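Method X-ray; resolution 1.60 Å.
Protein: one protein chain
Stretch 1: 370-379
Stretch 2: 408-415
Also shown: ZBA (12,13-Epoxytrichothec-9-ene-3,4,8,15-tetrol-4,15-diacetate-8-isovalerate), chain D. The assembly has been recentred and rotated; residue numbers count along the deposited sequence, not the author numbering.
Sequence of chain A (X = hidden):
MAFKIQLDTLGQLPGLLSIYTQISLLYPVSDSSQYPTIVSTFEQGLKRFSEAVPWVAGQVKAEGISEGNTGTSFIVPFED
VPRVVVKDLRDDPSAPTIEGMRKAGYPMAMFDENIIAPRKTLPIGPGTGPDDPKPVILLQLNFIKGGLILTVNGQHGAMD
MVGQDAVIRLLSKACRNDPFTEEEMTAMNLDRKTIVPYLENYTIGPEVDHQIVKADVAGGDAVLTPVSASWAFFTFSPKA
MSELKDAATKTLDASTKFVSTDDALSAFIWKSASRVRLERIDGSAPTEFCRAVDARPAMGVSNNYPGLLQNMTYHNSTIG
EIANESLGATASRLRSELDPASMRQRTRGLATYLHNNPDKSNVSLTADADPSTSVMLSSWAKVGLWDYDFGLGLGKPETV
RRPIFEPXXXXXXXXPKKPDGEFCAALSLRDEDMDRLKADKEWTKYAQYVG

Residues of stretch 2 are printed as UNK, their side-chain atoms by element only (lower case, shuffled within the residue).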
# COMPACT_ATOMS: atom_id res chain seq x y z
N ASP A 370 14.57 8.46 -9.04
CA ASP A 370 15.78 8.68 -8.25
C ASP A 370 15.39 8.90 -6.79
O ASP A 370 14.70 9.87 -6.48
CB ASP A 370 16.50 9.91 -8.79
CG ASP A 370 17.89 10.09 -8.20
OD1 ASP A 370 18.04 10.05 -6.95
OD2 ASP A 370 18.84 10.29 -8.99
N PRO A 371 15.83 8.00 -5.89
CA PRO A 371 15.44 8.11 -4.48
C PRO A 371 15.81 9.44 -3.81
O PRO A 371 15.17 9.85 -2.85
CB PRO A 371 16.16 6.94 -3.80
CG PRO A 371 17.22 6.50 -4.78
CD PRO A 371 16.69 6.83 -6.14
N SER A 372 16.85 10.10 -4.32
CA SER A 372 17.28 11.38 -3.76
C SER A 372 16.26 12.50 -4.00
O SER A 372 16.09 13.37 -3.15
CB SER A 372 18.64 11.78 -4.32
OG SER A 372 18.99 13.10 -3.92
N THR A 373 15.58 12.45 -5.15
CA THR A 373 14.73 13.57 -5.58
C THR A 373 13.28 13.21 -5.86
O THR A 373 12.45 14.10 -6.07
CB THR A 373 15.28 14.21 -6.86
OG1 THR A 373 15.47 13.20 -7.86
CG2 THR A 373 16.61 14.92 -6.59
N SER A 374 12.97 11.91 -5.88
CA SER A 374 11.63 11.44 -6.20
C SER A 374 10.69 11.44 -5.00
O SER A 374 11.10 11.67 -3.86
CB SER A 374 11.67 10.03 -6.82
OG SER A 374 12.33 10.03 -8.09
N VAL A 375 9.41 11.19 -5.27
CA VAL A 375 8.45 10.81 -4.25
C VAL A 375 7.72 9.60 -4.82
O VAL A 375 7.25 9.65 -5.95
CB VAL A 375 7.44 11.93 -3.95
CG1 VAL A 375 6.29 11.40 -3.07
CG2 VAL A 375 8.12 13.12 -3.29
N MET A 376 7.66 8.51 -4.05
CA MET A 376 6.91 7.33 -4.47
C MET A 376 5.82 7.11 -3.44
O MET A 376 6.09 6.61 -2.35
CB MET A 376 7.82 6.11 -4.57
CG MET A 376 9.05 6.30 -5.48
SD MET A 376 10.31 5.02 -5.32
CE MET A 376 10.90 5.31 -3.65
N LEU A 377 4.59 7.50 -3.77
CA LEU A 377 3.50 7.53 -2.79
C LEU A 377 2.35 6.59 -3.16
O LEU A 377 1.90 6.56 -4.31
CB LEU A 377 2.95 8.95 -2.63
CG LEU A 377 1.59 9.05 -1.90
CD1 LEU A 377 1.76 8.87 -0.40
CD2 LEU A 377 0.88 10.35 -2.20
N SER A 378 1.89 5.82 -2.17
CA SER A 378 0.67 5.04 -2.33
C SER A 378 -0.35 5.40 -1.26
O SER A 378 -0.09 5.23 -0.07
CB SER A 378 0.94 3.53 -2.29
OG SER A 378 -0.27 2.81 -2.47
N SER A 379 -1.50 5.90 -1.70
CA SER A 379 -2.55 6.28 -0.78
C SER A 379 -3.52 5.14 -0.51
O SER A 379 -4.18 4.63 -1.43
CB SER A 379 -3.33 7.47 -1.33
OG SER A 379 -4.44 7.75 -0.49
N UNK A 408 13.13 3.12 3.18
CA UNK A 408 13.23 3.09 1.73
C UNK A 408 13.07 4.54 1.29
O UNK A 408 11.95 5.07 1.29
c UNK A 408 12.12 2.22 1.08
c UNK A 408 12.17 0.79 1.61
c UNK A 408 12.23 2.24 -0.44
N UNK A 409 14.18 5.19 0.94
CA UNK A 409 14.16 6.64 0.71
C UNK A 409 13.09 7.05 -0.30
O UNK A 409 13.02 6.49 -1.40
c UNK A 409 15.53 7.16 0.28
c UNK A 409 16.88 9.27 -0.17
o UNK A 409 17.00 10.51 -0.12
c UNK A 409 15.58 8.69 0.34
o UNK A 409 17.76 8.51 -0.62
N UNK A 410 12.27 8.02 0.11
CA UNK A 410 11.24 8.64 -0.73
C UNK A 410 9.95 7.83 -0.90
O UNK A 410 9.00 8.28 -1.56
o UNK A 410 12.83 10.02 -1.90
c UNK A 410 11.81 9.05 -2.10
N UNK A 411 9.92 6.64 -0.30
CA UNK A 411 8.69 5.85 -0.25
C UNK A 411 7.72 6.45 0.77
O UNK A 411 8.13 6.82 1.88
c UNK A 411 7.83 3.40 0.08
c UNK A 411 8.36 2.02 0.48
c UNK A 411 7.15 3.35 -1.29
c UNK A 411 8.99 4.39 0.09
N UNK A 412 6.44 6.53 0.41
CA UNK A 412 5.45 7.14 1.30
C UNK A 412 4.10 6.46 1.17
O UNK A 412 3.76 5.95 0.11
c UNK A 412 8.01 11.69 0.60
c UNK A 412 5.30 8.63 1.00
s UNK A 412 6.30 11.14 0.62
c UNK A 412 6.59 9.40 0.98
N UNK A 413 3.34 6.47 2.27
CA UNK A 413 1.96 5.97 2.29
C UNK A 413 1.01 6.94 2.96
O UNK A 413 1.41 7.69 3.87
c UNK A 413 2.23 2.78 1.36
c UNK A 413 1.87 4.63 3.04
o UNK A 413 5.06 0.57 0.66
c UNK A 413 4.80 2.30 2.30
c UNK A 413 3.01 1.79 0.77
c UNK A 413 4.01 3.29 2.89
c UNK A 413 4.29 1.55 1.25
c UNK A 413 2.71 3.55 2.42
N UNK A 414 -0.25 6.94 2.53
CA UNK A 414 -1.33 7.48 3.36
C UNK A 414 -2.08 6.30 3.97
O UNK A 414 -2.43 5.35 3.26
c UNK A 414 -2.35 8.31 2.56
c UNK A 414 -2.52 10.21 0.92
c UNK A 414 -0.56 10.09 2.29
c UNK A 414 -1.79 9.56 1.91
c UNK A 414 -2.02 11.37 0.31
c UNK A 414 -0.06 11.25 1.69
c UNK A 414 -0.79 11.88 0.69
N UNK A 415 -2.32 6.36 5.27
CA UNK A 415 -3.12 5.35 5.94
C UNK A 415 -4.59 5.46 5.54
O UNK A 415 -5.01 6.50 5.00
s UNK A 415 -0.82 3.72 7.53
c UNK A 415 0.15 4.18 6.09
c UNK A 415 -2.99 5.50 7.46
c UNK A 415 -1.56 5.31 7.99
O18 ZBA D . 10.09 0.39 -3.41
C44 ZBA D . 9.88 -0.75 -3.44
C45 ZBA D . 10.83 -1.81 -3.86
C46 ZBA D . 11.36 -2.54 -2.71
C48 ZBA D . 12.04 -1.64 -1.81
C47 ZBA D . 12.42 -3.56 -2.97
O17 ZBA D . 8.70 -1.25 -3.04
C31 ZBA D . 7.72 -0.42 -2.40
C30 ZBA D . 6.86 0.30 -3.38
C32 ZBA D . 6.99 -1.32 -1.48
C39 ZBA D . 7.85 -1.93 -0.39
C33 ZBA D . 5.73 -1.58 -1.63
C34 ZBA D . 4.87 -1.01 -2.69
O10 ZBA D . 4.19 0.09 -2.06
C29 ZBA D . 5.65 -0.47 -3.91
C38 ZBA D . 6.12 -1.66 -4.74
O12 ZBA D . 7.30 -1.32 -5.46
C40 ZBA D . 7.51 -1.77 -6.69
C41 ZBA D . 8.84 -1.28 -7.20
O13 ZBA D . 6.80 -2.41 -7.31
C28 ZBA D . 4.69 0.45 -4.78
C37 ZBA D . 5.30 0.92 -6.11
C35 ZBA D . 4.25 1.60 -3.88
C25 ZBA D . 3.40 0.90 -2.88
C36 ZBA D . 4.73 2.95 -3.83
O11 ZBA D . 3.57 2.65 -4.58
C27 ZBA D . 3.31 -0.26 -4.96
C26 ZBA D . 2.48 0.12 -3.75
O16 ZBA D . 1.93 -0.99 -3.09
O14 ZBA D . 2.71 0.35 -6.11
C42 ZBA D . 1.82 -0.20 -6.92
O15 ZBA D . 1.36 0.37 -7.86
C43 ZBA D . 1.46 -1.53 -6.49

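Position 408 carries three carbons, one bearing the other two, so the branch lies at CB. No side-chain atom comes within 4.5 Å of stretch 1. This is Val408, a compact apolar side chain at a place where the backbone does the work: its O accepts a hydrogen bond from the N of position 411, closing a type II turn.

At 409 a chain of three carbons ends in two oxygens, a carboxylate. It extends beside Pro371, whose CB lies 3.9 Å from one of these oxygens. The residue is Glu409. Its OE2 is 3.4 Å from Pro371 O, but both atoms are acceptors and no hydrogen bond joins them; both carboxylate oxygens are satisfied elsewhere in the structure.

Position 410 has one carbon and one oxygen, the latter 2.5 Å from Pro371 O: a hydroxyl, hence Ser410. OG donates to that carbonyl in a short hydrogen bond, and the single-carbon side chain keeps the hydroxyl close to the backbone, where it can reach the loop before the strand.

Position 411 shows four carbons forked at the second, and its CB lies 4.3 Å from Met376 CE. This is Leu411, whose CD1 approaches the epoxide carbon C36 of ZBA at 3.5 Å, a close van der Waals contact.

At 412 two carbons, a sulfur and a last carbon form an unbranched chain. The sulfur packs 3.7 Å from Val375 CG1, and CB lies 3.8 Å from Leu377 CD1. This is Met412; a long thioether fills this buried, apolar space.

Position 413 has one carbon and a six-carbon ring bearing an oxygen, and a ring carbon lies 3.9 Å from Ser378 CB. This is Tyr413: the ring extends from the sheet face, and OH donates a 2.9 Å hydrogen bond to ZBA O10.

At 414 one carbon leads to a six-carbon ring with no oxygen, and Leu377 CD1 lies over one face, 4.0 Å from its centroid. This is Phe414, suited to a CH-pi contact that needs no polar group.

Position 415 again has two carbons, sulfur and carbon, unbranched, and does not touch stretch 1. This is Met415, whose flexible, largely apolar chain suits a buried site; its SD is hydrogen-bonded elsewhere in the structure.

The contact is a parallel strand pair. Met376 N donates to Ser410 O (2.8 Å), Met412 N to Met376 O (2.8 Å), Ser378 N to Met412 O (3.0 Å) and Phe414 N to Ser378 O (3.1 Å). Thus Met376 and Ser378 each use both N and O, as does Met412. Side chains alternate: Leu377, Ser379, Met412 and Phe414 share one face, while Met376, Ser378, Leu411 and Tyr413 share the other, where the last three approach the ligand.

Stretch 2 408-415: VESLMYFM
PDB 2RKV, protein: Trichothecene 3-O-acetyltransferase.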